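Local coordinates for UPF0147 protein Ta0600 (Thermoplasma acidophilum DSM 1728, PDB 2QSB), which is of unknown function but folds as a four-helix bundle and belongs to the uncharacterised UPF0147 family, at residues M16-E21 and Y79-K84. Numbering follows the deposited sequence. Where two conformers were deposited one is given.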
# COMPACT_ATOMS: atom_id res chain seq x y z
N MSE A 16 -5.51 3.93 -2.55
CA MSE A 16 -6.31 2.82 -3.10
C MSE A 16 -6.02 2.62 -4.57
O MSE A 16 -5.88 1.48 -5.02
CB MSE A 16 -7.79 3.10 -2.86
CG MSE A 16 -8.23 2.93 -1.40
SE MSE A 16 -8.07 1.09 -0.70
CE MSE A 16 -9.29 0.28 -1.90
N TYR A 17 -5.92 3.71 -5.33
CA TYR A 17 -5.64 3.61 -6.75
C TYR A 17 -4.24 3.01 -6.97
O TYR A 17 -4.07 2.09 -7.78
CB TYR A 17 -5.69 5.01 -7.38
CG TYR A 17 -5.11 5.05 -8.76
CD1 TYR A 17 -5.76 4.45 -9.84
CD2 TYR A 17 -3.87 5.62 -8.98
CE1 TYR A 17 -5.19 4.46 -11.11
CE2 TYR A 17 -3.31 5.63 -10.23
CZ TYR A 17 -3.97 5.06 -11.28
OH TYR A 17 -3.37 5.06 -12.53
N LEU A 18 -3.24 3.50 -6.22
CA LEU A 18 -1.89 3.01 -6.42
C LEU A 18 -1.75 1.54 -5.99
O LEU A 18 -1.02 0.78 -6.64
CB LEU A 18 -0.89 3.88 -5.65
CG LEU A 18 -0.73 5.32 -6.18
CD1 LEU A 18 0.12 6.12 -5.21
CD2 LEU A 18 -0.12 5.35 -7.59
N LEU A 19 -2.43 1.13 -4.91
CA LEU A 19 -2.41 -0.28 -4.53
C LEU A 19 -3.10 -1.12 -5.57
O LEU A 19 -2.65 -2.24 -5.86
CB LEU A 19 -3.08 -0.47 -3.17
CG LEU A 19 -2.21 -0.09 -1.98
CD1 LEU A 19 -3.08 -0.06 -0.75
CD2 LEU A 19 -1.07 -1.08 -1.81
N ASP A 20 -4.19 -0.62 -6.14
CA ASP A 20 -4.83 -1.39 -7.20
C ASP A 20 -3.91 -1.58 -8.39
O ASP A 20 -3.78 -2.71 -8.92
CB ASP A 20 -6.16 -0.78 -7.60
CG ASP A 20 -6.98 -1.78 -8.39
OD1 ASP A 20 -7.58 -2.67 -7.75
OD2 ASP A 20 -6.98 -1.69 -9.63
N GLU A 21 -3.28 -0.50 -8.83
CA GLU A 21 -2.31 -0.60 -9.91
C GLU A 21 -1.20 -1.60 -9.58
O GLU A 21 -0.83 -2.42 -10.41
CB GLU A 21 -1.72 0.79 -10.19
CG GLU A 21 -2.70 1.76 -10.85
CD GLU A 21 -3.11 1.32 -12.24
OE1 GLU A 21 -2.27 1.48 -13.14
OE2 GLU A 21 -4.24 0.83 -12.43
N TYR A 79 7.36 2.68 -1.80
CA TYR A 79 7.66 3.86 -1.00
C TYR A 79 6.67 4.99 -1.22
O TYR A 79 6.35 5.73 -0.29
CB TYR A 79 9.08 4.34 -1.23
CG TYR A 79 10.14 3.46 -0.65
CD1 TYR A 79 10.06 2.99 0.66
CD2 TYR A 79 11.26 3.14 -1.42
CE1 TYR A 79 11.06 2.16 1.19
CE2 TYR A 79 12.28 2.34 -0.89
CZ TYR A 79 12.16 1.86 0.40
OH TYR A 79 13.16 1.06 0.92
N THR A 80 6.17 5.15 -2.45
CA THR A 80 5.17 6.18 -2.72
C THR A 80 3.91 5.93 -1.89
O THR A 80 3.37 6.86 -1.25
CB THR A 80 4.85 6.18 -4.22
OG1 THR A 80 6.05 6.47 -4.94
CG2 THR A 80 3.77 7.20 -4.59
N ILE A 81 3.44 4.67 -1.88
CA ILE A 81 2.24 4.33 -1.11
C ILE A 81 2.50 4.49 0.39
O ILE A 81 1.67 5.08 1.11
CB ILE A 81 1.78 2.92 -1.47
CG1 ILE A 81 1.34 2.85 -2.93
CG2 ILE A 81 0.63 2.51 -0.56
CD1 ILE A 81 1.31 1.43 -3.50
N ILE A 82 3.64 3.97 0.86
CA ILE A 82 4.01 4.10 2.26
C ILE A 82 4.00 5.58 2.66
O ILE A 82 3.49 5.93 3.73
CB ILE A 82 5.39 3.50 2.50
CG1 ILE A 82 5.31 1.97 2.45
CG2 ILE A 82 6.02 4.01 3.82
CD1 ILE A 82 6.66 1.26 2.36
N SER A 83 4.54 6.44 1.80
CA SER A 83 4.67 7.86 2.10
C SER A 83 3.33 8.58 2.26
O SER A 83 3.19 9.50 3.08
CB SER A 83 5.51 8.53 1.03
OG SER A 83 6.83 8.01 1.06
N LYS A 84 2.34 8.15 1.49
CA LYS A 84 0.99 8.69 1.60
C LYS A 84 0.29 8.15 2.83
O LYS A 84 -0.42 8.90 3.52
CB LYS A 84 0.21 8.39 0.32
CG LYS A 84 0.75 9.15 -0.89
CD LYS A 84 -0.06 8.86 -2.13
CE LYS A 84 0.43 9.56 -3.37
NZ LYS A 84 0.23 11.05 -3.32
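One face of the Y17 ring is met from its own helix, where E21 CG lies 3.5 Å above the plane, nearer the ring's margin than its centre. No ring enters the interface between 16-21 and 79-84, which illustrates how helices can pack through aliphatic side chains, with no hydrogen bond between the two segments. The axes of these short segments run nearly antiparallel (156°) and approach to 10.0 Å, with L18 directly across from I81. I81 presents its longer branch, CG1 lying anti to the carbonyl carbon, so that I81 CG1 rests 3.7 Å from L18 CB. The extended chi2 of 161° carries I81 CD1 onward to L19 CD2, 3.8 Å away, and the two side chains cross obliquely. L18 CD1, still close to I81 CG1, meets T80 CG2 at 3.9 Å and K84 CE at 3.9 Å, crossing both side chains at about a right angle. The bend at chi4 (-68°) turns the K84 ammonium aside to a salt bridge with E14, with CD and CE lying against L18 CD1; T80 OG1 is hydrogen-bonded to T76 O. Within the four-helix bundle the contact joins first helix 6-23 to last helix 72-88; L19 also touches L43 of helix 30-43, and I81 touches L61 of helix 50-65.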